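Local coordinates for uncharacterized protein (Borrelia turicatae, PDB 5VJ4) that is of unknown function but is a putative, mostly helical surface protein, possibly lipid-binding, whose gene is differentially regulated in the tick-mammalian transmission cycle, at residues V214-P219 and I284-K289; A218-K223 and Y277-I282. One frame throughout, in Å; residues are numbered along the deposited sequence.

Contact 1 (V214-P219 and I284-K289); sequences VVYYAP and IYRGVK
Tyr216 and Arg286 make nearly all of this contact, their side chains lying along each other in opposite directions. Coming along the chain from helix 207-214, where Val214 packs on Val193 of helix 176-201, Tyr216 turns its CB toward helix 263-301. With its CG beside the backbone N (chi1 -66°), its ring reaches into the gap between the two backbones, whose closest CA atoms, those of Tyr216 and Arg286, are 9.8 Å apart. Arg286 runs extended from CG to NE across one ring face, starting over the hydroxyl and finishing near the root of the tyrosine: its CB is 3.4 Å from Tyr216 OH, and its NH1 is 3.4 Å from Tyr216 CD1. Between these ends Arg286 CD makes a CH-pi contact, 3.9 Å from the centroid of the Tyr216 ring. Arg286 CZ is 4.7 Å from the same centroid, a cation-pi interaction over the face, although the guanidinium is tilted 63° to the ring instead of stacking flat on it. The tilt is consistent with its polar partners: Arg286 NE hydrogen-bonds Thr248 OG1 and Arg286 NH2 forms a salt bridge with Asp245, both of helix 243-256, while NH1 stays with the ring. Tyr216 OH has a weak bond to Arg209. Tyr217 comes next, buried, packing on Leu192, Val193 and Ile196 and, on helix 263-301, on Val279, with a weak hydrogen bond from its OH to Asp283. The short turn leading into helix 218-222 is thus wedged between helix 176-201 and the middle of the long helix 263-301, which also packs against helices 243-256 and 308-334, an all-helical packing with no strands.

Contact 2 (A218-K223 and Y277-I282); sequences APRFRK and YVVRMI
Arg220 and Val279 mark the closest approach of the two helical backbones, with 9.2 Å between the CA of Arg220 and the CA of Val279, a gap that the long arginine side chain spans. It leaves the backbone with CG anti to the carbonyl carbon (chi1 -55°) and stays extended from CG to NE, which brings the guanidinium to the surface of the opposing helix. Val279 meets it with its branch point under the middle of one face, Val279 CB being 3.8 Å from Arg220 CZ. The methyl CG1 of Val279 lies 3.9 Å from Arg220 NE. Ile282, one turn on, comes at the edge of the group near its plane, its CG2 3.9 Å from Arg220 NH2. No hydrogen bond links the two segments, so what they share directly is apolar packing against a flat cation. The buried charge is answered from close by: Arg220 NH2 forms a salt bridge with Asp283, just beyond Ile282, and Arg220 NE with Asp245, which together probably fix the rotation of the guanidinium. Tyr217 adds a cation-pi contact. Next to Arg220, Phe221 packs on helices 145-171 and 176-201; Ile282 also packs on Thr248 and Ile249 of helix 243-256. Within these two segments, Arg220 alone crosses from helix 218-222 to helix 263-301, buried among these helices.

How the contacts relate
From the N terminus the chain leaves helix 207-214, passes through 214-219 and directly into 218-223, the two segments sharing Ala218 and Pro219. It then runs through helices 224-229 and 243-256 and returns along helix 263-301, meeting 277-282 before 284-289. Contact 2 thus closes the inner loop, of 53 residues, and contact 1 the outer one, of 64. Their centres are about 8 Å apart. Arg220 NH2 and Arg286 NH1 come within 3.6 Å of each other, but both arginines form salt bridges to Asp245, so helix 243-256, lying within both loops, joins the two contacts through one carboxylate.

Contact 1 (V214-P219 and I284-K289)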
loop_
_atom_site.group_PDB
_atom_site.type_symbol
_atom_site.label_atom_id
_atom_site.label_comp_id
_atom_site.label_asym_id
_atom_site.label_seq_id
_atom_site.Cartn_x
_atom_site.Cartn_y
_atom_site.Cartn_z
ATOM N N VAL A 214 8.199 -16.412 9.354
ATOM C CA VAL A 214 6.867 -16.961 9.262
ATOM C C VAL A 214 6.181 -17.004 10.640
ATOM O O VAL A 214 4.964 -16.929 10.729
ATOM C CB VAL A 214 6.906 -18.319 8.526
ATOM C CG1 VAL A 214 7.247 -19.483 9.457
ATOM C CG2 VAL A 214 5.614 -18.558 7.807
ATOM N N VAL A 215 6.955 -17.112 11.716
ATOM C CA VAL A 215 6.341 -17.174 13.043
ATOM C C VAL A 215 5.933 -15.805 13.582
ATOM O O VAL A 215 5.213 -15.740 14.566
ATOM C CB VAL A 215 7.177 -17.919 14.099
ATOM C CG1 VAL A 215 7.196 -19.425 13.819
ATOM C CG2 VAL A 215 8.559 -17.312 14.206
ATOM N N TYR A 216 6.385 -14.730 12.939
ATOM C CA TYR A 216 5.906 -13.399 13.247
ATOM C C TYR A 216 4.376 -13.325 13.257
ATOM O O TYR A 216 3.802 -12.412 13.873
ATOM C CB TYR A 216 6.438 -12.347 12.259
ATOM C CG TYR A 216 7.936 -12.083 12.272
ATOM C CD1 TYR A 216 8.711 -12.286 13.421
ATOM C CD2 TYR A 216 8.577 -11.583 11.139
ATOM C CE1 TYR A 216 10.070 -12.008 13.426
ATOM C CE2 TYR A 216 9.948 -11.317 11.133
ATOM C CZ TYR A 216 10.685 -11.544 12.269
ATOM O OH TYR A 216 12.026 -11.301 12.260
ATOM N N TYR A 217 3.724 -14.274 12.580
ATOM C CA TYR A 217 2.288 -14.161 12.319
ATOM C C TYR A 217 1.448 -14.884 13.362
ATOM O O TYR A 217 0.260 -14.614 13.486
ATOM C CB TYR A 217 1.943 -14.555 10.853
ATOM C CG TYR A 217 2.283 -13.433 9.874
ATOM C CD1 TYR A 217 3.548 -13.348 9.302
ATOM C CD2 TYR A 217 1.356 -12.423 9.564
ATOM C CE1 TYR A 217 3.885 -12.300 8.441
ATOM C CE2 TYR A 217 1.689 -11.359 8.712
ATOM C CZ TYR A 217 2.957 -11.301 8.153
ATOM O OH TYR A 217 3.308 -10.268 7.298
ATOM N N ALA A 218 2.063 -15.794 14.118
ATOM C CA ALA A 218 1.341 -16.549 15.139
ATOM C C ALA A 218 0.662 -15.629 16.178
ATOM O O ALA A 218 -0.572 -15.710 16.333
ATOM C CB ALA A 218 2.239 -17.566 15.780
ATOM N N PRO A 219 1.434 -14.707 16.831
ATOM C CA PRO A 219 0.810 -13.709 17.674
ATOM C C PRO A 219 -0.353 -12.988 16.999
ATOM O O PRO A 219 -1.372 -12.715 17.657
ATOM C CB PRO A 219 1.924 -12.696 17.867
ATOM C CG PRO A 219 3.156 -13.494 17.833
ATOM C CD PRO A 219 2.887 -14.467 16.750
ATOM N N ILE A 284 9.991 -6.548 7.812
ATOM C CA ILE A 284 11.178 -6.151 7.083
ATOM C C ILE A 284 12.185 -5.527 8.039
ATOM O O ILE A 284 13.345 -5.906 8.035
ATOM C CB ILE A 284 10.829 -5.185 5.965
ATOM C CG1 ILE A 284 10.201 -5.952 4.805
ATOM C CG2 ILE A 284 12.066 -4.423 5.527
ATOM C CD1 ILE A 284 9.138 -5.184 4.029
ATOM N N TYR A 285 11.710 -4.597 8.869
ATOM C CA TYR A 285 12.555 -3.908 9.808
ATOM C C TYR A 285 13.287 -4.903 10.701
ATOM O O TYR A 285 14.471 -4.747 10.983
ATOM C CB TYR A 285 11.733 -2.976 10.681
ATOM C CG TYR A 285 12.554 -2.336 11.775
ATOM C CD1 TYR A 285 13.414 -1.277 11.492
ATOM C CD2 TYR A 285 12.500 -2.819 13.081
ATOM C CE1 TYR A 285 14.189 -0.701 12.479
ATOM C CE2 TYR A 285 13.276 -2.272 14.073
ATOM C CZ TYR A 285 14.111 -1.208 13.765
ATOM O OH TYR A 285 14.860 -0.639 14.753
ATOM N N ARG A 286 12.569 -5.911 11.155
ATOM C CA ARG A 286 13.142 -6.887 12.056
ATOM C C ARG A 286 14.268 -7.659 11.421
ATOM O O ARG A 286 15.243 -7.970 12.098
ATOM C CB ARG A 286 12.098 -7.868 12.532
ATOM C CG ARG A 286 11.105 -7.277 13.475
ATOM C CD ARG A 286 10.160 -8.355 13.915
ATOM N NE ARG A 286 9.204 -7.821 14.855
ATOM C CZ ARG A 286 7.975 -8.284 15.038
ATOM N NH1 ARG A 286 7.502 -9.287 14.302
ATOM N NH2 ARG A 286 7.190 -7.696 15.932
ATOM N N GLY A 287 14.120 -7.971 10.135
ATOM C CA GLY A 287 15.155 -8.660 9.384
ATOM C C GLY A 287 16.418 -7.827 9.343
ATOM O O GLY A 287 17.519 -8.330 9.589
ATOM N N VAL A 288 16.260 -6.539 9.068
ATOM C CA VAL A 288 17.416 -5.670 8.974
ATOM C C VAL A 288 18.087 -5.545 10.326
ATOM O O VAL A 288 19.301 -5.588 10.426
ATOM C CB VAL A 288 17.044 -4.284 8.493
ATOM C CG1 VAL A 288 18.311 -3.464 8.359
ATOM C CG2 VAL A 288 16.299 -4.377 7.169
ATOM N N LYS A 289 17.273 -5.404 11.362
ATOM C CA LYS A 289 17.780 -5.241 12.690
ATOM C C LYS A 289 18.536 -6.493 13.063
ATOM O O LYS A 289 19.632 -6.384 13.584
ATOM C CB LYS A 289 16.646 -4.986 13.656
ATOM C CG LYS A 289 16.958 -5.368 15.096
ATOM C CD LYS A 289 15.855 -4.934 16.058
ATOM C CE LYS A 289 16.446 -4.337 17.335
ATOM N NZ LYS A 289 16.249 -5.149 18.562
#

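Contact 2 (A218-K223 and Y277-I282)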
loop_
_atom_site.group_PDB
_atom_site.type_symbol
_atom_site.label_atom_id
_atom_site.label_comp_id
_atom_site.label_asym_id
_atom_site.label_seq_id
_atom_site.Cartn_x
_atom_site.Cartn_y
_atom_site.Cartn_z
ATOM N N ALA A 218 2.063 -15.794 14.118
ATOM C CA ALA A 218 1.341 -16.549 15.139
ATOM C C ALA A 218 0.662 -15.629 16.178
ATOM O O ALA A 218 -0.572 -15.710 16.333
ATOM C CB ALA A 218 2.239 -17.566 15.780
ATOM N N PRO A 219 1.434 -14.707 16.831
ATOM C CA PRO A 219 0.810 -13.709 17.674
ATOM C C PRO A 219 -0.353 -12.988 16.999
ATOM O O PRO A 219 -1.372 -12.715 17.657
ATOM C CB PRO A 219 1.924 -12.696 17.867
ATOM C CG PRO A 219 3.156 -13.494 17.833
ATOM C CD PRO A 219 2.887 -14.467 16.750
ATOM N N ARG A 220 -0.189 -12.688 15.705
ATOM C CA ARG A 220 -1.130 -11.852 15.004
ATOM C C ARG A 220 -2.472 -12.554 14.845
ATOM O O ARG A 220 -3.522 -11.903 14.920
ATOM C CB ARG A 220 -0.548 -11.332 13.686
ATOM C CG ARG A 220 0.783 -10.605 13.869
ATOM C CD ARG A 220 1.441 -10.225 12.539
ATOM N NE ARG A 220 2.572 -9.334 12.729
ATOM C CZ ARG A 220 3.687 -9.347 12.003
ATOM N NH1 ARG A 220 3.844 -10.217 11.027
ATOM N NH2 ARG A 220 4.681 -8.497 12.271
ATOM N N PHE A 221 -2.433 -13.878 14.687
ATOM C CA PHE A 221 -3.654 -14.685 14.625
ATOM C C PHE A 221 -4.213 -14.876 16.025
ATOM O O PHE A 221 -5.399 -14.628 16.254
ATOM C CB PHE A 221 -3.387 -16.035 13.991
ATOM C CG PHE A 221 -3.336 -16.008 12.494
ATOM C CD1 PHE A 221 -4.457 -15.724 11.752
ATOM C CD2 PHE A 221 -2.162 -16.330 11.822
ATOM C CE1 PHE A 221 -4.413 -15.719 10.359
ATOM C CE2 PHE A 221 -2.104 -16.327 10.432
ATOM C CZ PHE A 221 -3.233 -16.017 9.699
ATOM N N ARG A 222 -3.354 -15.292 16.961
ATOM C CA ARG A 222 -3.756 -15.467 18.356
ATOM C C ARG A 222 -4.541 -14.291 18.913
ATOM O O ARG A 222 -5.507 -14.483 19.661
ATOM C CB ARG A 222 -2.557 -15.714 19.241
ATOM C CG ARG A 222 -2.425 -17.152 19.658
ATOM C CD ARG A 222 -1.439 -17.209 20.792
ATOM N NE ARG A 222 -0.060 -17.122 20.320
ATOM C CZ ARG A 222 0.631 -18.135 19.801
ATOM N NH1 ARG A 222 0.073 -19.360 19.653
ATOM N NH2 ARG A 222 1.896 -17.913 19.439
ATOM N N LYS A 223 -4.149 -13.090 18.487
ATOM C CA LYS A 223 -4.705 -11.839 18.964
ATOM C C LYS A 223 -6.231 -11.751 18.777
ATOM O O LYS A 223 -6.903 -10.994 19.473
ATOM C CB LYS A 223 -3.962 -10.662 18.301
ATOM C CG LYS A 223 -4.149 -9.283 18.928
ATOM C CD LYS A 223 -3.573 -9.220 20.339
ATOM C CE LYS A 223 -3.256 -7.802 20.784
ATOM N NZ LYS A 223 -4.341 -6.819 20.606
ATOM N N TYR A 277 -0.063 -3.101 5.421
ATOM C CA TYR A 277 1.280 -2.513 5.206
ATOM C C TYR A 277 2.079 -2.304 6.473
ATOM O O TYR A 277 3.296 -2.350 6.423
ATOM C CB TYR A 277 1.257 -1.230 4.402
ATOM C CG TYR A 277 0.745 -1.497 3.046
ATOM C CD1 TYR A 277 -0.626 -1.498 2.785
ATOM C CD2 TYR A 277 1.616 -1.827 2.028
ATOM C CE1 TYR A 277 -1.110 -1.810 1.531
ATOM C CE2 TYR A 277 1.146 -2.148 0.781
ATOM C CZ TYR A 277 -0.216 -2.147 0.538
ATOM O OH TYR A 277 -0.695 -2.462 -0.712
ATOM N N VAL A 278 1.399 -2.093 7.595
ATOM C CA VAL A 278 2.111 -1.842 8.799
ATOM C C VAL A 278 2.861 -3.097 9.199
ATOM O O VAL A 278 4.044 -3.029 9.488
ATOM C CB VAL A 278 1.215 -1.367 9.943
ATOM C CG1 VAL A 278 1.975 -1.438 11.269
ATOM C CG2 VAL A 278 0.797 0.059 9.701
ATOM N N VAL A 279 2.192 -4.241 9.216
ATOM C CA VAL A 279 2.881 -5.453 9.678
ATOM C C VAL A 279 4.024 -5.852 8.754
ATOM O O VAL A 279 5.061 -6.285 9.210
ATOM C CB VAL A 279 1.956 -6.641 9.953
ATOM C CG1 VAL A 279 0.954 -6.262 11.016
ATOM C CG2 VAL A 279 1.241 -7.115 8.715
ATOM N N ARG A 280 3.862 -5.654 7.459
ATOM C CA ARG A 280 4.948 -5.987 6.582
ATOM C C ARG A 280 6.191 -5.118 6.822
ATOM O O ARG A 280 7.304 -5.611 6.823
ATOM C CB ARG A 280 4.503 -5.924 5.155
ATOM C CG ARG A 280 5.537 -6.505 4.253
ATOM C CD ARG A 280 5.010 -6.641 2.854
ATOM N NE ARG A 280 6.041 -7.282 2.039
ATOM C CZ ARG A 280 6.944 -6.616 1.328
ATOM N NH1 ARG A 280 7.831 -7.288 0.624
ATOM N NH2 ARG A 280 6.953 -5.278 1.315
HETATM N N MSE A 281 5.996 -3.834 7.071
HETATM C CA MSE A 281 7.125 -2.967 7.375
HETATM C C MSE A 281 7.786 -3.430 8.636
HETATM O O MSE A 281 8.970 -3.252 8.787
HETATM C CB MSE A 281 6.618 -1.570 7.560
HETATM C CG MSE A 281 7.743 -0.686 8.053
HETATM SE SE MSE A 281 6.978 0.996 8.780
HETATM C CE MSE A 281 6.401 0.528 10.587
ATOM N N ILE A 282 7.031 -4.051 9.530
ATOM C CA ILE A 282 7.576 -4.541 10.802
ATOM C C ILE A 282 8.487 -5.757 10.597
ATOM O O ILE A 282 9.592 -5.803 11.169
ATOM C CB ILE A 282 6.452 -4.891 11.825
ATOM C CG1 ILE A 282 5.633 -3.648 12.169
ATOM C CG2 ILE A 282 7.017 -5.505 13.101
ATOM C CD1 ILE A 282 4.597 -3.869 13.245
#